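Local atomic coordinates of oxidoreductase, short-chain dehydrogenase/reductase family (Aeromonas hydrophila subsp. hydrophila, PDB entry 3L6E), a protein that probably acts as a nucleotide-dependent oxidoreductase of the short-chain dehydrogenase/reductase family, possibly reducing 3-dehydrosphinganine in sphingolipid metabolism. Residues H83-G88 with V110-V115; V129-L134 with V174-S179. One frame throughout, in Å; residues are numbered along the deposited sequence.

Contact 1: residues H83-G88 with V110-V115. Unlike the reference sequence in segment 83-88: Thr87 (reference Val). Unlike the reference sequence in segment 110-115: Val110 (reference Ile).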
loop_
_atom_site.group_PDB
_atom_site.type_symbol
_atom_site.label_atom_id
_atom_site.label_comp_id
_atom_site.label_asym_id
_atom_site.label_seq_id
_atom_site.Cartn_x
_atom_site.Cartn_y
_atom_site.Cartn_z
ATOM N N HIS A 83 -7.857 1.040 -13.911
ATOM C CA HIS A 83 -9.114 0.358 -14.127
ATOM C C HIS A 83 -9.938 0.326 -12.848
ATOM O O HIS A 83 -9.530 -0.262 -11.846
ATOM C CB HIS A 83 -8.921 -1.044 -14.694
ATOM C CG HIS A 83 -10.210 -1.711 -15.064
ATOM N ND1 HIS A 83 -10.711 -2.798 -14.382
ATOM C CD2 HIS A 83 -11.125 -1.409 -16.011
ATOM C CE1 HIS A 83 -11.870 -3.147 -14.904
ATOM N NE2 HIS A 83 -12.146 -2.317 -15.889
ATOM N N CYS A 84 -11.083 0.995 -12.893
ATOM C CA CYS A 84 -12.028 1.003 -11.795
ATOM C C CYS A 84 -13.215 0.136 -12.144
ATOM O O CYS A 84 -14.204 0.634 -12.660
ATOM C CB CYS A 84 -12.498 2.420 -11.505
ATOM S SG CYS A 84 -11.204 3.460 -10.902
ATOM N N ALA A 85 -13.107 -1.169 -11.876
ATOM C CA ALA A 85 -14.211 -2.090 -12.169
ATOM C C ALA A 85 -15.470 -1.697 -11.398
ATOM O O ALA A 85 -16.578 -2.013 -11.825
ATOM C CB ALA A 85 -13.823 -3.526 -11.876
ATOM N N GLY A 86 -15.295 -0.976 -10.290
ATOM C CA GLY A 86 -16.420 -0.524 -9.465
ATOM C C GLY A 86 -16.956 -1.703 -8.683
ATOM O O GLY A 86 -16.178 -2.441 -8.076
ATOM N N THR A 87 -18.273 -1.899 -8.709
ATOM C CA THR A 87 -18.917 -3.052 -8.049
ATOM C C THR A 87 -20.344 -3.325 -8.571
ATOM O O THR A 87 -20.522 -3.642 -9.749
ATOM C CB THR A 87 -18.895 -2.943 -6.486
ATOM O OG1 THR A 87 -18.594 -1.591 -6.094
ATOM C CG2 THR A 87 -17.836 -3.874 -5.899
ATOM N N GLY A 88 -21.346 -3.205 -7.696
ATOM C CA GLY A 88 -22.738 -3.454 -8.062
ATOM C C GLY A 88 -23.725 -3.067 -6.977
ATOM O O GLY A 88 -24.663 -3.814 -6.677
ATOM N N VAL A 110 -15.014 -9.466 -17.008
ATOM C CA VAL A 110 -14.872 -9.293 -18.446
ATOM C C VAL A 110 -14.243 -7.941 -18.776
ATOM O O VAL A 110 -13.312 -7.859 -19.590
ATOM C CB VAL A 110 -16.233 -9.462 -19.167
ATOM C CG1 VAL A 110 -16.121 -9.150 -20.645
ATOM C CG2 VAL A 110 -16.771 -10.873 -18.972
ATOM N N SER A 111 -14.733 -6.879 -18.140
ATOM C CA SER A 111 -14.167 -5.559 -18.375
ATOM C C SER A 111 -12.730 -5.592 -17.891
ATOM O O SER A 111 -11.841 -5.086 -18.569
ATOM C CB SER A 111 -14.979 -4.444 -17.699
ATOM O OG SER A 111 -14.719 -4.357 -16.301
ATOM N N THR A 112 -12.492 -6.239 -16.751
ATOM C CA THR A 112 -11.138 -6.277 -16.205
ATOM C C THR A 112 -10.176 -6.969 -17.167
ATOM O O THR A 112 -9.078 -6.472 -17.406
ATOM C CB THR A 112 -11.061 -6.903 -14.803
ATOM O OG1 THR A 112 -11.818 -6.111 -13.888
ATOM C CG2 THR A 112 -9.625 -6.934 -14.308
ATOM N N ILE A 113 -10.606 -8.093 -17.723
ATOM C CA ILE A 113 -9.785 -8.874 -18.668
ATOM C C ILE A 113 -9.512 -8.142 -19.984
ATOM O O ILE A 113 -8.383 -8.147 -20.475
ATOM C CB ILE A 113 -10.388 -10.265 -18.916
ATOM C CG1 ILE A 113 -10.241 -11.103 -17.639
ATOM C CG2 ILE A 113 -9.700 -10.959 -20.098
ATOM C CD1 ILE A 113 -10.871 -12.468 -17.688
ATOM N N LEU A 114 -10.544 -7.510 -20.536
ATOM C CA LEU A 114 -10.440 -6.802 -21.811
ATOM C C LEU A 114 -9.595 -5.528 -21.711
ATOM O O LEU A 114 -8.807 -5.229 -22.605
ATOM C CB LEU A 114 -11.826 -6.471 -22.356
ATOM C CG LEU A 114 -12.745 -7.614 -22.786
ATOM C CD1 LEU A 114 -14.170 -7.103 -22.847
ATOM C CD2 LEU A 114 -12.327 -8.235 -24.126
ATOM N N VAL A 115 -9.746 -4.786 -20.618
ATOM C CA VAL A 115 -8.905 -3.611 -20.408
ATOM C C VAL A 115 -7.437 -4.037 -20.267
ATOM O O VAL A 115 -6.533 -3.393 -20.809
ATOM C CB VAL A 115 -9.403 -2.777 -19.208
ATOM C CG1 VAL A 115 -8.385 -1.705 -18.787
ATOM C CG2 VAL A 115 -10.747 -2.147 -19.543
#
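The imidazole of His83 reaches between Ser111, Thr112 and Val115 and turns its edge to the two hydroxyls. This is strand-on-helix packing in the Rossmann-type fold of the short-chain dehydrogenases. Strand 80-84 is central in the parallel sheet, and helix 98-123 packs against it. The bond to CB of His83 points to the helix, and CG stands anti to the backbone N (chi1 -174°). Three helix side chains then meet different parts of the ring. CD2 rests against Val115 CG2 at 3.6 Å, and Val115 CG1 approaches CD2 and CG. The two side chains cross obliquely. Ser111 OG lies at the ring edge, in plane, and accepts a weak hydrogen bond from His83 NE2 at 3.3 Å. The bond is bent, with 122° at the hydrogen. The stronger polar partner of Ser111 OG is Ser107 O, one helical turn back. Thr112 OG1 also sits at the edge and near the ring plane, and it hydrogen-bonds to Asn108 O. On the other ring nitrogen, ND1 makes a weak hydrogen bond with Asn132 OD1 of the adjacent strand. The backbone N of Ala85 lies above one ring face, offset toward the rim. Ala85 CB approaches Thr112 OG1 at 3.8 Å. That same hydroxyl oxygen comes within 3.1 Å of His83 CE1.

Contact 2: residues V129-L134 with V174-S179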
loop_
_atom_site.group_PDB
_atom_site.type_symbol
_atom_site.label_atom_id
_atom_site.label_comp_id
_atom_site.label_asym_id
_atom_site.label_seq_id
_atom_site.Cartn_x
_atom_site.Cartn_y
_atom_site.Cartn_z
ATOM N N VAL A 129 2.128 1.509 -16.484
ATOM C CA VAL A 129 1.409 0.962 -15.326
ATOM C C VAL A 129 -0.050 0.574 -15.637
ATOM O O VAL A 129 -0.801 1.353 -16.239
ATOM C CB VAL A 129 1.515 1.927 -14.103
ATOM C CG1 VAL A 129 0.806 1.379 -12.870
ATOM C CG2 VAL A 129 2.994 2.183 -13.757
ATOM N N LEU A 130 -0.410 -0.659 -15.254
ATOM C CA LEU A 130 -1.789 -1.140 -15.268
ATOM C C LEU A 130 -2.253 -1.291 -13.836
ATOM O O LEU A 130 -1.854 -2.232 -13.122
ATOM C CB LEU A 130 -1.960 -2.486 -15.993
ATOM C CG LEU A 130 -3.345 -3.143 -15.840
ATOM C CD1 LEU A 130 -4.441 -2.327 -16.483
ATOM C CD2 LEU A 130 -3.378 -4.595 -16.376
ATOM N N ALA A 131 -3.103 -0.362 -13.425
ATOM C CA ALA A 131 -3.544 -0.329 -12.041
ATOM C C ALA A 131 -4.989 -0.720 -12.028
ATOM O O ALA A 131 -5.781 -0.176 -12.787
ATOM C CB ALA A 131 -3.339 1.044 -11.437
ATOM N N ASN A 132 -5.313 -1.691 -11.184
ATOM C CA ASN A 132 -6.668 -2.180 -11.064
ATOM C C ASN A 132 -7.224 -1.905 -9.674
ATOM O O ASN A 132 -6.536 -2.125 -8.666
ATOM C CB ASN A 132 -6.724 -3.664 -11.354
ATOM C CG ASN A 132 -6.964 -3.960 -12.801
ATOM O OD1 ASN A 132 -8.089 -3.951 -13.280
ATOM N ND2 ASN A 132 -5.899 -4.245 -13.512
ATOM N N VAL A 133 -8.461 -1.422 -9.640
ATOM C CA VAL A 133 -9.169 -1.173 -8.391
ATOM C C VAL A 133 -10.134 -2.332 -8.134
ATOM O O VAL A 133 -11.054 -2.572 -8.911
ATOM C CB VAL A 133 -9.950 0.164 -8.398
ATOM C CG1 VAL A 133 -10.608 0.412 -7.031
ATOM C CG2 VAL A 133 -9.024 1.303 -8.705
ATOM N N LEU A 134 -9.873 -3.079 -7.069
ATOM C CA LEU A 134 -10.782 -4.115 -6.622
ATOM C C LEU A 134 -11.549 -3.583 -5.386
ATOM O O LEU A 134 -11.296 -3.976 -4.253
ATOM C CB LEU A 134 -10.010 -5.422 -6.361
ATOM C CG LEU A 134 -9.292 -6.105 -7.551
ATOM C CD1 LEU A 134 -8.031 -5.357 -8.022
ATOM C CD2 LEU A 134 -8.908 -7.516 -7.174
ATOM N N VAL A 174 -0.245 -3.154 -10.774
ATOM C CA VAL A 174 -0.503 -2.623 -9.439
ATOM C C VAL A 174 -1.973 -2.892 -9.092
ATOM O O VAL A 174 -2.883 -2.551 -9.857
ATOM C CB VAL A 174 -0.188 -1.108 -9.340
ATOM C CG1 VAL A 174 -0.499 -0.576 -7.929
ATOM C CG2 VAL A 174 1.317 -0.817 -9.707
ATOM N N ASN A 175 -2.191 -3.541 -7.960
ATOM C CA ASN A 175 -3.547 -3.879 -7.527
ATOM C C ASN A 175 -3.917 -3.082 -6.267
ATOM O O ASN A 175 -3.202 -3.117 -5.298
ATOM C CB ASN A 175 -3.658 -5.378 -7.279
ATOM C CG ASN A 175 -3.499 -6.203 -8.541
ATOM O OD1 ASN A 175 -3.807 -5.764 -9.654
ATOM N ND2 ASN A 175 -3.031 -7.425 -8.368
ATOM N N LEU A 176 -5.028 -2.359 -6.297
ATOM C CA LEU A 176 -5.391 -1.453 -5.208
ATOM C C LEU A 176 -6.727 -1.887 -4.591
ATOM O O LEU A 176 -7.676 -2.133 -5.318
ATOM C CB LEU A 176 -5.507 -0.011 -5.731
ATOM C CG LEU A 176 -4.352 0.490 -6.624
ATOM C CD1 LEU A 176 -4.759 1.686 -7.455
ATOM C CD2 LEU A 176 -3.101 0.801 -5.836
ATOM N N TYR A 177 -6.776 -1.949 -3.256
ATOM C CA TYR A 177 -7.914 -2.491 -2.523
ATOM C C TYR A 177 -8.507 -1.519 -1.489
ATOM O O TYR A 177 -8.153 -1.568 -0.314
ATOM C CB TYR A 177 -7.487 -3.787 -1.823
ATOM C CG TYR A 177 -6.918 -4.835 -2.750
ATOM C CD1 TYR A 177 -5.587 -4.741 -3.242
ATOM C CD2 TYR A 177 -7.681 -5.936 -3.118
ATOM C CE1 TYR A 177 -5.060 -5.732 -4.075
ATOM C CE2 TYR A 177 -7.174 -6.928 -3.942
ATOM C CZ TYR A 177 -5.863 -6.831 -4.415
ATOM O OH TYR A 177 -5.386 -7.815 -5.260
ATOM N N PRO A 178 -9.358 -0.602 -1.928
ATOM C CA PRO A 178 -10.108 0.227 -0.980
ATOM C C PRO A 178 -11.275 -0.579 -0.441
ATOM O O PRO A 178 -12.201 -0.841 -1.194
ATOM C CB PRO A 178 -10.695 1.343 -1.859
ATOM C CG PRO A 178 -10.250 1.061 -3.272
ATOM C CD PRO A 178 -9.748 -0.344 -3.323
ATOM N N SER A 179 -11.229 -0.975 0.826
ATOM C CA SER A 179 -12.340 -1.690 1.462
ATOM C C SER A 179 -13.165 -0.762 2.326
ATOM O O SER A 179 -12.687 -0.271 3.355
ATOM C CB SER A 179 -11.831 -2.830 2.338
ATOM O OG SER A 179 -11.588 -3.988 1.572
HETATM O O HOH W 1 -11.245 -4.509 -1.735
#
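Leu134 and Tyr177 lie side by side and point the same way, with Leu134 CD2 3.7 Å from Tyr177 CE2. Leu134 CB also approaches that ring, at CD2 and CE2. Val133 CG1 meets the Pro178 ring at CG, 3.8 Å away, and the two side chains cross at about a right angle. Val129 CG1 touches Val174 CG2 at 3.9 Å. A parallel backbone ladder pairs Ala131 with Val174, Asn132 with Asn175 and Val133 with Leu176, so both valine contacts run diagonally. Val174 N donates to Leu130 O, and Asn132 N to Val174 O at 2.9 Å. Leu176 N donates to Asn132 O at 2.8 Å, and Leu134 N to Leu176 O. The first bond is nearly straight at its hydrogen (175°), yet its donor is tilted 29° from the carbonyl plane. Beyond the ladder, a water donates to Leu134 O at 2.6 Å and lies weakly bonded to Ser179 OG. The strands belong to a beta-alpha-beta crossover of the Rossmann-type sheet, connected through helix 145-165. Asn132 and Asn175 face that helix at Leu159. Tyr177 stacks on Phe223 of strand 217-226. On the face opposite Asn132 and Asn175, Val133 and Leu176 pack on Met207 of helix 200-210, which Pro178 also touches.

In the fold
Both contacts are buried and both involve the same parallel sheet, with centres about 11 Å apart. Contact 1 joins a strand to a helix across one sheet face. Contact 2 joins two neighbouring strands within the sheet. Their chemistry follows from this. Contact 1 depends on side chains around one imidazole, with a single weak hydrogen bond between its segments. Contact 2 depends on a backbone ladder flanked by apolar pairs, and it buries more surface. Strands 80-84 and 128-137 are adjacent, so the contacts meet directly: His83 N and O probably hydrogen-bond to Ala131 O and Val133 N. Cys84 SG also packs on Val133 CG2, and Thr112 CG2 on Asn132 OD1.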